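PDB 3HJR: aeromonas extracellular serine protease from Aeromonas sobria, which cleaves peptide bonds after paired basic residues, is secreted as a calcium-binding serine protease, and probably acts as a virulence factor on host plasma proteins. Local coordinates for residues Trp254-Ser259 / Asn276-Ala281; Ala474-Val479 / Arg532-Lys537; Gly265-Tyr270 / Ser409-Phe414. All coordinates share one frame; numbering follows the deposited sequence.

Interaction 1. Residues Trp254-Ser259 / Asn276-Ala281; sequences WNLVVS and NIFLSA
The F278 ring is approached obliquely by CD1 of L256. At its edge, in the ring plane, lies CD2 of its own neighbour L279. F414 meets the ring edge-to-face, and R362 and A366 of helix 358-368 also touch the F278 side chain. The L256 and F278 side chains cross at about a right angle, and the closest pair is L256 CD1 to F278 CB, 3.6 Å. CG of F278 lies anti to the backbone N (chi1 -164°), which brings the ring across the L256 branch.

V258 and L279 point the same way on one face of the sheet. Their methyls CG1 and CD1 are unusually close, so the packing there is tight, though the exact spacing is doubtful. T342 of helix 335-352 touches both side chains. S259 and S280 occupy the other face. Water 2 joins S259 OG (2.8 Å) to S280 OG (2.7 Å), donating to the former. S259 OG is also bonded to T411 O.

The backbones pair in parallel. F278 N donates to V257 O at 2.8 Å. S259 N gives to L279 O. A281 N then gives to S259 O at 3.0 Å. F278 leaves the extended conformation (psi -45°), and the next amide, L279 N, is buried with no partner in the model. Before the regular pairing, water 1 bridges the two segments: it accepts from V257 N (3.0 Å) and donates to N276 O (2.8 Å).

These are the last two strands of the six-stranded parallel sheet in the subtilisin domain, with 277-282 at its border. The link between them has no helix. Helix 335-352, which carries the predicted nucleophile S336, packs on the V258 and L279 face, as in subtilases.

Interaction 2. Residues Ala474-Val479 / Arg532-Lys537; sequences AVQVMV and RMLSNK
Antiparallel strand pairing in the C-terminal P-domain joins A474-V479 to R532-S535, with N536 and K537 leading off in a turn. V475 and S535 form one hydrogen-bonded pair, V477 and M533 the next. V475 N gives to S535 O at 3.2 Å, and S535 N returns a bond to V475 O at 3.0 Å. V477 N gives to M533 O at 2.8 Å. M533 N answers to V477 O at 2.9 Å.

Q476, L534, M478 and R532 share one face. The Q476 and R532 side chains run side by side and point the same way. Their amide and guanidinium planes are only 16° apart. The contact between them is NE2 of Q476 to CD of R532, 3.9 Å. Both polar ends reach outside the pair. Q476 NE2 bonds S251 O, and Q476 OE1 bonds R591 NH2. R532 NE bonds S251 OG, NH1 bonds P248 O, and NH2 makes a salt bridge to D197. This many-sided grip should fix the rotation of the guanidinium. L534 CD1 packs on Q476 CG, 3.9 Å away, and also on A474 CB.

V475, V477, M533 and S535 lie on the opposite face. L493 of strand 489-494 touches both valines. The M533 chain bends at its last torsion (chi3 -83°), which turns CE toward V479 CG1. The pair is modelled at 3.3 Å, a doubtful spacing. V475 CG2 touches S535 CB. Where the strand ends, S535 OG accepts from K537 N at 3.1 Å, an ST turn, and is bonded to S501 OG.

One face therefore packs inside the beta sandwich, while the other carries polar groups that bind the subtilisin domain. A P-domain beta sandwich held against the catalytic domain is characteristic of kexin and furin proteases.

Interaction 3. Residues Gly265-Tyr270 / Ser409-Phe414; sequences GVRSSY and SPTYGF
V266 meets the Y412 hydroxyl with its backbone: CA lies 3.4 Å from Y412 OH, and V266 CB is a little farther. Next along, R267 N donates to Y412 OH at 2.9 Å. The bond is bent (140°). The amide arrives at the edge of the ring, near its plane. The same hydroxyl is also hydrogen-bonded to D373, so two partners hold it. H376 meets the Y412 ring edge-to-face.

R267 CB touches T411 CG2 at 3.6 Å, the two side chains crossing at about a right angle. That methyl, anti to its own backbone N, sits 3.4 Å above the Y412 ring plane, over the ring centre. The one methyl thus touches the arginine stem and covers a ring face, in directions about at right angles. This joins the loop between the last two strands of the subtilisin-domain parallel sheet to the turn before helix 419-426. An ST motif braces the turn: S409 OG accepts from Y412 N at 3.1 Å.

The R267 chain bends at chi2 (-108°) and chi3, turning the guanidinium toward S269, further along the loop. NH2 gives to water 3 at 2.9 Å, at the guanidinium edge. That water is also bonded to T411 OG1 at 2.8 Å. F220 makes a cation-pi contact with R267. Two residues on, S269 O receives R267 NH1 at 3.0 Å, with the donor above the carbonyl plane.

How the interactions relate
Interaction 1 links the other two. Its centre is about 10 Å from that of interaction 3 and about 13 Å from that of interaction 2. Besides the S259 bond, a probable hydrogen bond from F414 N to F278 O, 3.0 Å, ties it to the 409-414 turn. N536 of interaction 2 reaches the border strand through ND2 to I277 O, 3.0 Å, so the P-domain is attached there. Interactions 2 and 3 meet only lightly, at N536 O and F414 CZ, their centres about 19 Å apart. Interaction 1 is near the predicted catalytic site: the V258 side chain is about 9 Å from that of S336. Interactions 2 and 3 lie away from the annotated sites.

Interaction 1. Residues Trp254-Ser259 / Asn276-Ala281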
loop_
_atom_site.group_PDB
_atom_site.type_symbol
_atom_site.label_atom_id
_atom_site.label_comp_id
_atom_site.label_asym_id
_atom_site.label_seq_id
_atom_site.Cartn_x
_atom_site.Cartn_y
_atom_site.Cartn_z
ATOM N N TRP A 254 -1.273 0.958 -12.448
ATOM C CA TRP A 254 -2.389 1.936 -12.265
ATOM C C TRP A 254 -2.653 2.179 -10.773
ATOM O O TRP A 254 -3.019 3.279 -10.377
ATOM C CB TRP A 254 -3.650 1.508 -13.012
ATOM C CG TRP A 254 -3.319 1.044 -14.375
ATOM C CD1 TRP A 254 -3.426 -0.226 -14.850
ATOM C CD2 TRP A 254 -2.687 1.806 -15.403
ATOM N NE1 TRP A 254 -2.892 -0.308 -16.110
ATOM C CE2 TRP A 254 -2.475 0.939 -16.495
ATOM C CE3 TRP A 254 -2.342 3.150 -15.544
ATOM C CZ2 TRP A 254 -1.880 1.365 -17.705
ATOM C CZ3 TRP A 254 -1.763 3.572 -16.752
ATOM C CH2 TRP A 254 -1.518 2.676 -17.794
ATOM N N ASN A 255 -2.501 1.147 -9.975
ATOM C CA ASN A 255 -2.488 1.287 -8.507
ATOM C C ASN A 255 -1.229 1.980 -8.014
ATOM O O ASN A 255 -0.086 1.578 -8.325
ATOM C CB ASN A 255 -2.594 -0.060 -7.805
ATOM C CG ASN A 255 -3.981 -0.618 -7.785
ATOM O OD1 ASN A 255 -4.958 0.131 -7.684
ATOM N ND2 ASN A 255 -4.095 -1.968 -7.862
ATOM N N LEU A 256 -1.433 2.978 -7.155
ATOM C CA LEU A 256 -0.357 3.564 -6.366
ATOM C C LEU A 256 -0.455 2.890 -5.017
ATOM O O LEU A 256 -1.424 3.084 -4.244
ATOM C CB LEU A 256 -0.515 5.057 -6.270
ATOM C CG LEU A 256 -0.120 6.072 -5.219
ATOM C CD1 LEU A 256 0.723 5.706 -4.096
ATOM C CD2 LEU A 256 0.092 7.466 -5.785
ATOM N N VAL A 257 0.552 2.075 -4.766
ATOM C CA VAL A 257 0.570 1.164 -3.634
ATOM C C VAL A 257 1.315 1.794 -2.485
ATOM O O VAL A 257 2.397 2.337 -2.662
ATOM C CB VAL A 257 1.183 -0.212 -4.024
ATOM C CG1 VAL A 257 1.098 -1.133 -2.837
ATOM C CG2 VAL A 257 0.427 -0.822 -5.203
ATOM N N VAL A 258 0.715 1.780 -1.297
ATOM C CA VAL A 258 1.307 2.464 -0.158
ATOM C C VAL A 258 1.549 1.601 1.069
ATOM O O VAL A 258 0.789 0.700 1.363
ATOM C CB VAL A 258 0.477 3.663 0.291
ATOM C CG1 VAL A 258 0.309 4.645 -0.839
ATOM C CG2 VAL A 258 -0.857 3.250 0.823
ATOM N N SER A 259 2.678 1.845 1.726
ATOM C CA SER A 259 2.971 1.272 3.017
ATOM C C SER A 259 2.547 2.200 4.145
ATOM O O SER A 259 2.276 3.387 3.905
ATOM C CB SER A 259 4.461 0.951 3.083
ATOM O OG SER A 259 5.270 2.108 3.142
ATOM N N ASN A 276 7.495 -2.437 -5.156
ATOM C CA ASN A 276 6.348 -1.774 -5.744
ATOM C C ASN A 276 5.661 -0.741 -4.842
ATOM O O ASN A 276 4.649 -0.146 -5.262
ATOM C CB ASN A 276 5.320 -2.778 -6.301
ATOM C CG ASN A 276 4.693 -3.662 -5.203
ATOM O OD1 ASN A 276 3.477 -3.980 -5.241
ATOM N ND2 ASN A 276 5.510 -4.085 -4.267
ATOM N N ILE A 277 6.157 -0.524 -3.631
ATOM C CA ILE A 277 5.627 0.585 -2.810
ATOM C C ILE A 277 5.978 1.901 -3.496
ATOM O O ILE A 277 7.099 2.071 -3.935
ATOM C CB ILE A 277 6.260 0.556 -1.408
ATOM C CG1 ILE A 277 5.936 -0.737 -0.646
ATOM C CG2 ILE A 277 5.835 1.825 -0.605
ATOM C CD1 ILE A 277 4.478 -1.071 -0.509
ATOM N N PHE A 278 5.008 2.798 -3.677
ATOM C CA PHE A 278 5.267 4.118 -4.236
ATOM C C PHE A 278 5.608 5.135 -3.128
ATOM O O PHE A 278 6.518 5.933 -3.292
ATOM C CB PHE A 278 4.057 4.592 -5.056
ATOM C CG PHE A 278 4.396 5.743 -5.969
ATOM C CD1 PHE A 278 5.070 5.516 -7.159
ATOM C CD2 PHE A 278 4.144 7.053 -5.579
ATOM C CE1 PHE A 278 5.407 6.590 -8.019
ATOM C CE2 PHE A 278 4.504 8.117 -6.396
ATOM C CZ PHE A 278 5.129 7.895 -7.621
ATOM N N LEU A 279 4.845 5.136 -2.041
ATOM C CA LEU A 279 5.125 6.014 -0.905
ATOM C C LEU A 279 4.631 5.439 0.389
ATOM O O LEU A 279 3.899 4.454 0.411
ATOM C CB LEU A 279 4.445 7.373 -1.091
ATOM C CG LEU A 279 3.043 7.464 -1.497
ATOM C CD1 LEU A 279 2.097 7.353 -0.298
ATOM C CD2 LEU A 279 2.810 8.828 -2.328
ATOM N N SER A 280 5.051 6.085 1.468
ATOM C CA SER A 280 4.638 5.754 2.821
ATOM C C SER A 280 3.644 6.798 3.258
ATOM O O SER A 280 3.798 7.993 2.967
ATOM C CB SER A 280 5.878 5.806 3.722
ATOM O OG SER A 280 5.570 5.690 5.108
ATOM N N ALA A 281 2.605 6.350 3.938
ATOM C CA ALA A 281 1.663 7.254 4.545
ATOM C C ALA A 281 1.214 6.749 5.932
ATOM O O ALA A 281 1.519 5.638 6.357
ATOM C CB ALA A 281 0.481 7.474 3.614
HETATM O O HOH W 1 3.046 1.761 -6.440
HETATM O O HOH W 2 5.822 3.035 5.712
#

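Interaction 2. Residues Ala474-Val479 / Arg532-Lys537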
loop_
_atom_site.group_PDB
_atom_site.type_symbol
_atom_site.label_atom_id
_atom_site.label_comp_id
_atom_site.label_asym_id
_atom_site.label_seq_id
_atom_site.Cartn_x
_atom_site.Cartn_y
_atom_site.Cartn_z
ATOM N N ALA A 474 8.270 3.061 -14.226
ATOM C CA ALA A 474 8.141 1.781 -13.532
ATOM C C ALA A 474 8.468 0.635 -14.483
ATOM O O ALA A 474 8.382 0.763 -15.721
ATOM C CB ALA A 474 6.729 1.606 -12.994
ATOM N N VAL A 475 8.815 -0.502 -13.896
ATOM C CA VAL A 475 9.005 -1.702 -14.680
ATOM C C VAL A 475 8.181 -2.812 -14.102
ATOM O O VAL A 475 8.067 -2.944 -12.882
ATOM C CB VAL A 475 10.475 -2.131 -14.709
ATOM C CG1 VAL A 475 11.327 -1.070 -15.430
ATOM C CG2 VAL A 475 10.987 -2.376 -13.337
ATOM N N GLN A 476 7.589 -3.598 -14.995
ATOM C CA GLN A 476 6.851 -4.796 -14.640
ATOM C C GLN A 476 7.625 -5.989 -15.157
ATOM O O GLN A 476 8.245 -5.943 -16.214
ATOM C CB GLN A 476 5.456 -4.777 -15.260
ATOM C CG GLN A 476 4.498 -3.740 -14.685
ATOM C CD GLN A 476 3.231 -3.687 -15.487
ATOM O OE1 GLN A 476 3.281 -3.618 -16.730
ATOM N NE2 GLN A 476 2.079 -3.767 -14.808
ATOM N N VAL A 477 7.582 -7.069 -14.396
ATOM C CA VAL A 477 8.163 -8.321 -14.801
ATOM C C VAL A 477 7.061 -9.379 -14.627
ATOM O O VAL A 477 6.222 -9.235 -13.739
ATOM C CB VAL A 477 9.415 -8.548 -13.922
ATOM C CG1 VAL A 477 9.904 -9.996 -13.830
ATOM C CG2 VAL A 477 10.546 -7.612 -14.398
ATOM N N MET A 478 7.057 -10.406 -15.472
ATOM C CA MET A 478 6.376 -11.678 -15.161
ATOM C C MET A 478 7.419 -12.780 -15.129
ATOM O O MET A 478 8.336 -12.796 -15.946
ATOM C CB MET A 478 5.343 -12.040 -16.214
ATOM C CG MET A 478 4.223 -11.023 -16.366
ATOM S SD MET A 478 2.836 -11.599 -17.323
ATOM C CE MET A 478 1.568 -11.906 -15.944
ATOM N N VAL A 479 7.301 -13.714 -14.203
ATOM C CA VAL A 479 8.323 -14.752 -14.066
ATOM C C VAL A 479 7.699 -16.129 -13.977
ATOM O O VAL A 479 6.686 -16.301 -13.313
ATOM C CB VAL A 479 9.215 -14.511 -12.845
ATOM C CG1 VAL A 479 8.397 -14.507 -11.576
ATOM C CG2 VAL A 479 10.335 -15.542 -12.738
ATOM N N ARG A 532 3.443 -11.737 -11.645
ATOM C CA ARG A 532 3.785 -10.336 -11.919
ATOM C C ARG A 532 4.376 -9.630 -10.691
ATOM O O ARG A 532 3.900 -9.805 -9.550
ATOM C CB ARG A 532 2.567 -9.571 -12.480
ATOM C CG ARG A 532 2.926 -8.221 -13.132
ATOM C CD ARG A 532 1.756 -7.551 -13.782
ATOM N NE ARG A 532 0.665 -7.341 -12.847
ATOM C CZ ARG A 532 -0.553 -6.978 -13.172
ATOM N NH1 ARG A 532 -1.476 -6.841 -12.243
ATOM N NH2 ARG A 532 -0.878 -6.775 -14.431
ATOM N N MET A 533 5.446 -8.853 -10.930
ATOM C CA MET A 533 6.045 -7.961 -9.933
ATOM C C MET A 533 6.352 -6.613 -10.581
ATOM O O MET A 533 6.522 -6.540 -11.807
ATOM C CB MET A 533 7.327 -8.538 -9.385
ATOM C CG MET A 533 7.122 -9.864 -8.696
ATOM S SD MET A 533 8.545 -10.895 -8.545
ATOM C CE MET A 533 8.596 -11.639 -10.021
ATOM N N LEU A 534 6.454 -5.571 -9.765
ATOM C CA LEU A 534 6.763 -4.212 -10.255
ATOM C C LEU A 534 7.819 -3.578 -9.358
ATOM O O LEU A 534 7.858 -3.814 -8.165
ATOM C CB LEU A 534 5.481 -3.345 -10.354
ATOM C CG LEU A 534 5.593 -1.852 -10.785
ATOM C CD1 LEU A 534 4.362 -1.385 -11.559
ATOM C CD2 LEU A 534 5.774 -0.930 -9.555
ATOM N N SER A 535 8.682 -2.760 -9.941
ATOM C CA SER A 535 9.609 -1.960 -9.192
ATOM C C SER A 535 9.507 -0.497 -9.594
ATOM O O SER A 535 9.476 -0.166 -10.799
ATOM C CB SER A 535 11.024 -2.416 -9.469
ATOM O OG SER A 535 11.949 -1.666 -8.696
ATOM N N ASN A 536 9.519 0.359 -8.569
ATOM C CA ASN A 536 9.651 1.801 -8.708
ATOM C C ASN A 536 11.096 2.305 -8.524
ATOM O O ASN A 536 11.348 3.502 -8.654
ATOM C CB ASN A 536 8.751 2.479 -7.669
ATOM C CG ASN A 536 7.277 2.274 -7.938
ATOM O OD1 ASN A 536 6.782 2.468 -9.055
ATOM N ND2 ASN A 536 6.530 1.889 -6.878
ATOM N N LYS A 537 12.035 1.397 -8.218
ATOM C CA LYS A 537 13.403 1.739 -7.904
ATOM C C LYS A 537 14.123 2.521 -9.011
ATOM O O LYS A 537 15.027 3.307 -8.702
ATOM C CB LYS A 537 14.186 0.447 -7.539
ATOM C CG LYS A 537 15.683 0.603 -7.377
ATOM C CD LYS A 537 16.042 1.556 -6.232
ATOM C CE LYS A 537 17.555 1.655 -5.967
ATOM N NZ LYS A 537 18.208 0.318 -5.625
#

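Interaction 3. Residues Gly265-Tyr270 / Ser409-Phe414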
loop_
_atom_site.group_PDB
_atom_site.type_symbol
_atom_site.label_atom_id
_atom_site.label_comp_id
_atom_site.label_asym_id
_atom_site.label_seq_id
_atom_site.Cartn_x
_atom_site.Cartn_y
_atom_site.Cartn_z
ATOM N N GLY A 265 7.578 7.698 13.281
ATOM C CA GLY A 265 8.259 7.974 12.033
ATOM C C GLY A 265 8.964 6.781 11.434
ATOM O O GLY A 265 9.869 6.954 10.636
ATOM N N VAL A 266 8.508 5.577 11.757
ATOM C CA VAL A 266 9.069 4.388 11.143
ATOM C C VAL A 266 7.947 3.494 10.634
ATOM O O VAL A 266 6.749 3.704 10.937
ATOM C CB VAL A 266 10.016 3.599 12.117
ATOM C CG1 VAL A 266 11.195 4.441 12.545
ATOM C CG2 VAL A 266 9.226 3.071 13.304
ATOM N N ARG A 267 8.311 2.484 9.862
ATOM C CA ARG A 267 7.318 1.566 9.333
ATOM C C ARG A 267 6.436 0.983 10.440
ATOM O O ARG A 267 6.938 0.465 11.441
ATOM C CB ARG A 267 7.953 0.408 8.565
ATOM C CG ARG A 267 6.911 -0.524 7.871
ATOM C CD ARG A 267 6.740 -1.937 8.534
ATOM N NE ARG A 267 8.013 -2.448 8.558
ATOM C CZ ARG A 267 8.600 -3.244 9.422
ATOM N NH1 ARG A 267 8.034 -3.896 10.468
ATOM N NH2 ARG A 267 9.842 -3.387 9.175
ATOM N N SER A 268 5.130 1.030 10.206
ATOM C CA SER A 268 4.171 0.377 11.107
ATOM C C SER A 268 4.506 -1.106 11.143
ATOM O O SER A 268 4.806 -1.698 10.130
ATOM C CB SER A 268 2.750 0.561 10.648
ATOM O OG SER A 268 2.414 1.928 10.633
ATOM N N SER A 269 4.525 -1.663 12.342
ATOM C CA SER A 269 4.999 -3.015 12.598
ATOM C C SER A 269 4.491 -4.036 11.567
ATOM O O SER A 269 5.250 -4.894 11.128
ATOM C CB SER A 269 4.564 -3.446 14.005
ATOM O OG SER A 269 3.156 -3.351 14.149
ATOM N N TYR A 270 3.220 -3.944 11.207
ATOM C CA TYR A 270 2.524 -4.958 10.420
ATOM C C TYR A 270 2.662 -4.706 8.900
ATOM O O TYR A 270 2.211 -5.536 8.100
ATOM C CB TYR A 270 1.016 -4.965 10.796
ATOM C CG TYR A 270 0.454 -3.565 10.784
ATOM C CD1 TYR A 270 0.287 -2.873 9.584
ATOM C CD2 TYR A 270 0.231 -2.884 11.973
ATOM C CE1 TYR A 270 -0.175 -1.570 9.551
ATOM C CE2 TYR A 270 -0.222 -1.574 11.959
ATOM C CZ TYR A 270 -0.406 -0.925 10.746
ATOM O OH TYR A 270 -0.808 0.394 10.729
ATOM N N SER A 409 13.253 3.259 -1.219
ATOM C CA SER A 409 13.365 2.079 -0.351
ATOM C C SER A 409 12.108 1.231 -0.516
ATOM O O SER A 409 11.035 1.767 -0.747
ATOM C CB SER A 409 13.521 2.483 1.116
ATOM O OG SER A 409 12.410 3.231 1.573
ATOM N N PRO A 410 12.203 -0.093 -0.400
ATOM C CA PRO A 410 10.981 -0.917 -0.475
ATOM C C PRO A 410 10.047 -0.713 0.730
ATOM O O PRO A 410 8.848 -0.930 0.626
ATOM C CB PRO A 410 11.516 -2.358 -0.557
ATOM C CG PRO A 410 12.916 -2.254 0.052
ATOM C CD PRO A 410 13.438 -0.892 -0.254
ATOM N N THR A 411 10.578 -0.187 1.832
ATOM C CA THR A 411 9.765 0.039 3.019
ATOM C C THR A 411 8.932 1.299 2.878
ATOM O O THR A 411 7.725 1.293 3.143
ATOM C CB THR A 411 10.700 0.141 4.247
ATOM O OG1 THR A 411 11.301 -1.147 4.528
ATOM C CG2 THR A 411 9.891 0.501 5.492
ATOM N N TYR A 412 9.569 2.375 2.418
ATOM C CA TYR A 412 8.918 3.687 2.379
ATOM C C TYR A 412 8.653 4.210 0.968
ATOM O O TYR A 412 8.110 5.304 0.783
ATOM C CB TYR A 412 9.716 4.707 3.167
ATOM C CG TYR A 412 9.996 4.314 4.586
ATOM C CD1 TYR A 412 11.247 3.863 4.952
ATOM C CD2 TYR A 412 8.997 4.343 5.551
ATOM C CE1 TYR A 412 11.521 3.508 6.248
ATOM C CE2 TYR A 412 9.245 3.984 6.859
ATOM C CZ TYR A 412 10.511 3.568 7.215
ATOM O OH TYR A 412 10.746 3.164 8.499
ATOM N N GLY A 413 8.976 3.421 -0.042
ATOM C CA GLY A 413 8.891 3.890 -1.405
ATOM C C GLY A 413 9.817 5.092 -1.569
ATOM O O GLY A 413 10.962 5.087 -1.132
ATOM N N PHE A 414 9.304 6.131 -2.184
ATOM C CA PHE A 414 10.018 7.391 -2.362
ATOM C C PHE A 414 10.055 8.213 -1.097
ATOM O O PHE A 414 10.855 9.166 -1.008
ATOM C CB PHE A 414 9.421 8.200 -3.521
ATOM C CG PHE A 414 9.577 7.507 -4.865
ATOM C CD1 PHE A 414 10.864 7.338 -5.395
ATOM C CD2 PHE A 414 8.505 7.009 -5.547
ATOM C CE1 PHE A 414 11.024 6.696 -6.617
ATOM C CE2 PHE A 414 8.680 6.360 -6.757
ATOM C CZ PHE A 414 9.942 6.191 -7.262
HETATM O O HOH W 3 11.427 -2.075 7.160
#